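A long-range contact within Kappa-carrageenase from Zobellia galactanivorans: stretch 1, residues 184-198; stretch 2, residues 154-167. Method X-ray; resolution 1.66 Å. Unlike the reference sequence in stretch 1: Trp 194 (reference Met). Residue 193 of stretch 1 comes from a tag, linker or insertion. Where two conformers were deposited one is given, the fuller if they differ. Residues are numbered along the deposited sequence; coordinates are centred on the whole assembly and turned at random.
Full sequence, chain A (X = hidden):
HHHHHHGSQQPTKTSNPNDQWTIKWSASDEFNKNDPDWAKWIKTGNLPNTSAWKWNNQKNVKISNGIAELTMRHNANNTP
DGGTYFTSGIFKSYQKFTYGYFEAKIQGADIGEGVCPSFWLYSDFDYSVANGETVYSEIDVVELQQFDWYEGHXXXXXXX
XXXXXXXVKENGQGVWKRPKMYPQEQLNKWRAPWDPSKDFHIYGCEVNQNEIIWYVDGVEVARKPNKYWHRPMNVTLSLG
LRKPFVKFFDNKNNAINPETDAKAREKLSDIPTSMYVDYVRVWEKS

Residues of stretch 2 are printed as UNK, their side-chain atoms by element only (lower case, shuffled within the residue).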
# COMPACT_ATOMS: atom_id res chain seq x y z
N GLN A 184 -5.30 -5.55 18.51
CA GLN A 184 -4.72 -6.91 18.71
C GLN A 184 -4.90 -7.79 17.49
O GLN A 184 -4.00 -8.61 17.21
CB GLN A 184 -5.36 -7.61 19.89
CG GLN A 184 -4.56 -8.79 20.35
CD GLN A 184 -3.58 -8.35 21.36
OE1 GLN A 184 -2.57 -7.68 21.05
NE2 GLN A 184 -3.86 -8.69 22.60
N GLU A 185 -6.05 -7.62 16.77
CA GLU A 185 -6.34 -8.40 15.59
C GLU A 185 -5.75 -7.83 14.29
O GLU A 185 -5.48 -8.60 13.36
CB GLU A 185 -7.85 -8.63 15.56
CG GLU A 185 -8.26 -9.31 16.89
CD GLU A 185 -9.74 -9.54 17.01
OE1 GLU A 185 -10.38 -9.51 15.96
OE2 GLU A 185 -10.26 -9.70 18.16
N GLN A 186 -5.56 -6.50 14.26
CA GLN A 186 -5.36 -5.82 12.98
C GLN A 186 -4.23 -4.82 12.88
O GLN A 186 -3.92 -4.40 11.81
CB GLN A 186 -6.64 -5.19 12.47
CG GLN A 186 -7.74 -6.21 12.22
CD GLN A 186 -9.01 -5.61 11.77
OE1 GLN A 186 -10.08 -6.07 12.19
NE2 GLN A 186 -8.93 -4.55 10.95
N LEU A 187 -3.65 -4.38 13.98
CA LEU A 187 -2.62 -3.30 13.91
C LEU A 187 -1.26 -3.92 14.09
O LEU A 187 -1.01 -4.55 15.15
CB LEU A 187 -2.89 -2.24 15.02
CG LEU A 187 -2.02 -0.98 14.97
CD1 LEU A 187 -2.85 0.28 15.30
CD2 LEU A 187 -0.83 -1.06 15.99
N ASN A 188 -0.32 -3.61 13.17
CA ASN A 188 1.06 -3.93 13.39
C ASN A 188 1.93 -2.71 13.17
O ASN A 188 1.80 -2.02 12.18
CB ASN A 188 1.51 -5.00 12.37
CG ASN A 188 0.86 -6.31 12.60
OD1 ASN A 188 0.88 -6.87 13.71
ND2 ASN A 188 0.22 -6.82 11.57
N LYS A 189 2.89 -2.48 14.06
CA LYS A 189 3.87 -1.40 13.91
C LYS A 189 5.24 -2.07 14.05
O LYS A 189 5.41 -3.07 14.82
CB LYS A 189 3.65 -0.37 15.03
CG LYS A 189 2.42 0.50 14.72
CD LYS A 189 2.28 1.65 15.72
CE LYS A 189 1.15 2.61 15.32
NZ LYS A 189 1.57 3.49 14.16
N TRP A 190 6.21 -1.61 13.26
CA TRP A 190 7.60 -2.07 13.46
C TRP A 190 8.52 -0.93 13.24
O TRP A 190 8.31 -0.14 12.34
CB TRP A 190 7.92 -3.21 12.49
CG TRP A 190 9.29 -3.81 12.67
CD1 TRP A 190 9.74 -4.69 13.64
CD2 TRP A 190 10.43 -3.58 11.81
NE1 TRP A 190 11.08 -5.01 13.42
CE2 TRP A 190 11.55 -4.38 12.37
CE3 TRP A 190 10.63 -2.86 10.62
CZ2 TRP A 190 12.81 -4.41 11.77
CZ3 TRP A 190 11.90 -2.92 10.03
CH2 TRP A 190 12.94 -3.70 10.58
N ARG A 191 9.54 -0.79 14.11
CA ARG A 191 10.58 0.20 13.97
C ARG A 191 11.88 -0.33 13.37
O ARG A 191 12.50 -1.32 13.92
CB ARG A 191 10.83 0.93 15.33
CG ARG A 191 11.76 2.10 15.10
CD ARG A 191 11.98 2.77 16.53
NE ARG A 191 12.80 3.98 16.36
CZ ARG A 191 12.33 5.17 15.94
NH1 ARG A 191 11.01 5.28 15.64
NH2 ARG A 191 13.14 6.24 15.76
N ALA A 192 12.33 0.27 12.24
CA ALA A 192 13.50 -0.26 11.51
C ALA A 192 14.77 0.35 12.13
O ALA A 192 14.69 1.46 12.72
CB ALA A 192 13.37 0.19 10.03
N PRO A 193 15.90 -0.35 11.97
CA PRO A 193 17.17 0.27 12.42
C PRO A 193 17.78 1.16 11.32
O PRO A 193 18.90 1.71 11.50
CB PRO A 193 18.02 -0.97 12.75
CG PRO A 193 17.59 -1.97 11.68
CD PRO A 193 16.07 -1.77 11.62
N TRP A 194 17.10 1.35 10.19
CA TRP A 194 17.59 2.16 9.04
C TRP A 194 16.43 2.99 8.54
O TRP A 194 15.28 2.71 8.88
CB TRP A 194 18.08 1.21 7.89
CG TRP A 194 17.40 -0.14 7.89
CD1 TRP A 194 17.89 -1.39 8.28
CD2 TRP A 194 16.04 -0.41 7.37
NE1 TRP A 194 16.95 -2.37 8.09
CE2 TRP A 194 15.81 -1.84 7.54
CE3 TRP A 194 15.06 0.37 6.79
CZ2 TRP A 194 14.60 -2.44 7.14
CZ3 TRP A 194 13.84 -0.23 6.45
CH2 TRP A 194 13.63 -1.60 6.59
N ASP A 195 16.75 4.06 7.79
CA ASP A 195 15.73 4.96 7.30
C ASP A 195 15.17 4.32 6.01
O ASP A 195 15.88 4.23 5.03
CB ASP A 195 16.48 6.29 6.98
CG ASP A 195 15.58 7.32 6.35
OD1 ASP A 195 14.48 6.98 5.81
OD2 ASP A 195 16.00 8.51 6.31
N PRO A 196 13.87 3.91 5.98
CA PRO A 196 13.25 3.25 4.80
C PRO A 196 13.21 4.13 3.57
O PRO A 196 13.03 3.58 2.46
CB PRO A 196 11.77 2.90 5.26
CG PRO A 196 11.89 2.97 6.79
CD PRO A 196 12.88 4.13 7.07
N SER A 197 13.35 5.44 3.71
CA SER A 197 13.32 6.34 2.58
C SER A 197 14.67 6.37 1.87
O SER A 197 14.72 6.99 0.83
CB SER A 197 12.91 7.77 3.04
OG SER A 197 13.96 8.48 3.71
N LYS A 198 15.74 5.77 2.43
CA LYS A 198 17.08 5.99 1.86
C LYS A 198 17.64 4.84 1.04
O LYS A 198 18.59 5.07 0.31
CB LYS A 198 18.08 6.34 2.95
CG LYS A 198 17.75 7.74 3.50
CD LYS A 198 18.22 8.90 2.59
CE LYS A 198 17.93 10.24 3.24
NZ LYS A 198 18.85 10.31 4.40
N UNK A 154 3.80 9.50 18.70
CA UNK A 154 3.98 10.04 17.39
C UNK A 154 5.10 9.26 16.64
O UNK A 154 6.26 9.23 17.09
c UNK A 154 4.38 11.53 17.51
n UNK A 154 3.72 11.27 14.09
c UNK A 154 3.56 12.03 15.19
c UNK A 154 4.71 12.12 16.14
o UNK A 154 2.51 12.64 15.43
N UNK A 155 4.78 8.65 15.49
CA UNK A 155 5.82 7.95 14.76
C UNK A 155 6.71 8.94 14.00
O UNK A 155 6.34 10.07 13.68
o UNK A 155 4.73 5.46 15.65
c UNK A 155 5.19 7.00 13.74
o UNK A 155 3.99 4.92 13.62
c UNK A 155 4.57 5.73 14.39
N UNK A 156 7.91 8.45 13.63
CA UNK A 156 8.85 9.22 12.80
C UNK A 156 9.21 8.32 11.61
O UNK A 156 8.53 7.32 11.34
o UNK A 156 10.82 7.33 13.65
o UNK A 156 11.74 8.65 15.11
c UNK A 156 10.93 8.48 14.15
c UNK A 156 10.12 9.66 13.56
N UNK A 157 10.21 8.76 10.85
CA UNK A 157 10.54 8.13 9.58
C UNK A 157 10.96 6.61 9.75
O UNK A 157 10.84 5.83 8.83
c UNK A 157 11.62 8.93 8.87
c UNK A 157 12.99 8.62 9.46
c UNK A 157 11.66 8.49 7.40
c UNK A 157 11.71 9.56 6.33
N UNK A 158 11.44 6.21 10.92
CA UNK A 158 11.91 4.83 11.11
C UNK A 158 10.75 3.83 11.36
O UNK A 158 10.94 2.60 11.32
c UNK A 158 16.45 7.00 11.54
o UNK A 158 17.66 7.68 11.33
c UNK A 158 15.46 7.61 12.22
c UNK A 158 15.17 4.97 11.34
c UNK A 158 14.26 6.89 12.50
c UNK A 158 12.82 4.81 12.32
c UNK A 158 14.10 5.58 12.05
c UNK A 158 16.36 5.69 11.11
N UNK A 159 9.59 4.39 11.72
CA UNK A 159 8.42 3.54 12.05
C UNK A 159 7.66 3.18 10.77
O UNK A 159 7.42 4.05 9.92
c UNK A 159 8.18 4.63 14.35
c UNK A 159 7.48 4.30 12.99
o UNK A 159 8.17 5.80 14.81
o UNK A 159 8.75 3.71 14.98
N UNK A 160 7.20 1.92 10.73
CA UNK A 160 6.27 1.54 9.65
C UNK A 160 5.06 0.80 10.14
O UNK A 160 5.04 0.29 11.26
s UNK A 160 8.73 -1.25 7.88
c UNK A 160 10.11 -0.14 7.96
c UNK A 160 7.00 0.77 8.53
c UNK A 160 7.46 -0.59 9.03
N UNK A 161 4.04 0.78 9.30
CA UNK A 161 2.78 0.14 9.67
C UNK A 161 2.49 -0.98 8.71
O UNK A 161 2.82 -0.89 7.52
o UNK A 161 2.03 3.54 9.98
o UNK A 161 2.07 2.11 11.66
c UNK A 161 1.91 2.37 10.46
c UNK A 161 1.67 1.16 9.53
N UNK A 162 1.90 -2.05 9.24
CA UNK A 162 1.72 -3.27 8.50
C UNK A 162 0.31 -3.75 8.85
O UNK A 162 0.13 -4.86 9.31
c UNK A 162 4.27 -3.81 8.76
c UNK A 162 2.81 -4.34 8.75
c UNK A 162 5.14 -4.97 8.30
c UNK A 162 4.72 -3.45 10.19
N UNK A 163 -0.74 -2.99 8.49
CA UNK A 163 -2.06 -3.20 9.11
C UNK A 163 -3.06 -3.97 8.26
O UNK A 163 -2.82 -4.11 7.08
c UNK A 163 -2.71 -1.82 9.29
n UNK A 163 -2.07 0.28 10.27
c UNK A 163 -1.96 -1.02 10.32
o UNK A 163 -1.37 -1.59 11.23
N UNK A 164 -4.06 -4.55 8.92
CA UNK A 164 -5.18 -5.16 8.20
C UNK A 164 -6.43 -4.29 8.29
O UNK A 164 -6.67 -3.66 9.32
c UNK A 164 -5.60 -6.45 8.89
c UNK A 164 -4.16 -7.99 7.47
c UNK A 164 -4.77 -8.67 9.84
c UNK A 164 -4.49 -7.52 8.85
N UNK A 165 -7.26 -4.32 7.25
CA UNK A 165 -8.49 -3.49 7.25
C UNK A 165 -9.56 -4.39 6.65
O UNK A 165 -9.29 -5.19 5.77
c UNK A 165 -7.31 -1.31 6.69
n UNK A 165 -7.56 -0.12 7.33
n UNK A 165 -5.39 -0.25 6.98
c UNK A 165 -5.93 -1.38 6.49
c UNK A 165 -8.40 -2.27 6.34
c UNK A 165 -6.39 0.53 7.51
N UNK A 166 -10.77 -4.28 7.18
CA UNK A 166 -11.90 -4.95 6.52
C UNK A 166 -13.21 -4.20 6.69
O UNK A 166 -13.36 -3.38 7.53
c UNK A 166 -12.10 -6.36 7.09
N UNK A 167 -14.22 -4.56 5.88
CA UNK A 167 -15.59 -4.15 6.20
C UNK A 167 -16.34 -5.46 6.33
O UNK A 167 -16.10 -6.36 5.53
c UNK A 167 -15.40 -2.11 4.76
c UNK A 167 -16.19 -3.41 4.97
c UNK A 167 -17.70 -3.08 5.16

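Position 154 has three side-chain carbons, the third bearing one oxygen and one nitrogen, and lies beyond reach of stretch 1; it is Gln 154. At 155, two carbons end in two oxygens, a carboxylate, one oxygen of which forms a salt bridge with Lys 189. This is Asp 155, with OD2 2.9 Å from Lys 189 NZ. Position 156 carries the same carboxylate, facing the guanidinium of Arg 191: Asp 156, with OD1 2.9 Å from Arg 191 NH2 and OD2 2.9 Å from Arg 191 NH1.

Four carbons at 157, forked at the first with one arm two carbons long, lie against Asp 195 and Ser 197 and identify Ile 157; its CD1 is 3.6 Å from Ser 197 OG. At 158, one carbon, over a face of the Arg 191 guanidinium, leads to a six-carbon ring bearing an oxygen, its edge met by Trp 194 O: Tyr 158, with CD1 3.3 Å from Trp 194 O. Position 159 is again two carbons and two oxygens, one facing Arg 191: Asp 159, whose OD1 accepts a weak hydrogen bond, part of a salt bridge, from Arg 191 NH1 at 2.8 Å.

The unbranched chain at 160, two carbons, a sulfur and a carbon, reaches the Trp 190 ring edge and Pro 196 and can only be Met 160. Met 160 SD is 3.7 Å from Trp 190 CE3, and Met 160 CE 3.8 Å from Pro 196 CG. At 161 a further carboxylate meets Lys 189: Asp 161, with OD1 2.9 Å from Lys 189 NZ. Position 162 has four carbons forked at the second, packing on Trp 190: Leu 162, with CD1 3.9 Å from Trp 190 CB.

At 163, two carbons carry one nitrogen and one oxygen, the latter facing the backbone N of Asn 188: Asn 163, whose OD1 accepts a hydrogen bond from Asn 188 N at 3.0 Å. The four carbons of 164, forked at the second, approach Glu 185 and Gln 186: Leu 164. At 165, one carbon, pointing away, bears a five-membered ring of three carbons and two nitrogens: His 165. At 166 a lone carbon makes no close contact: Ala 166. At 167 one carbon carries two more, out of reach: Val 167.

The two strands run antiparallel, paired through Met 160 N to Trp 190 O (2.8 Å) and Trp 190 N to Met 160 O (3.0 Å). Alternation sends Lys 189 and Arg 191 to one face, where aspartates balance their charge, and Trp 190 and Met 160 to the other, where apolar contacts prevail. Beyond strands 189-191 and 159-161, Leu 164 N donates to Gln 186 O and Gln 186 NE2 to Leu 164 O, both at 2.9 Å, so backbone and side chain together continue the pairing.

Stretch 2, residues 154-167: QDDIYDMDLNLHAV
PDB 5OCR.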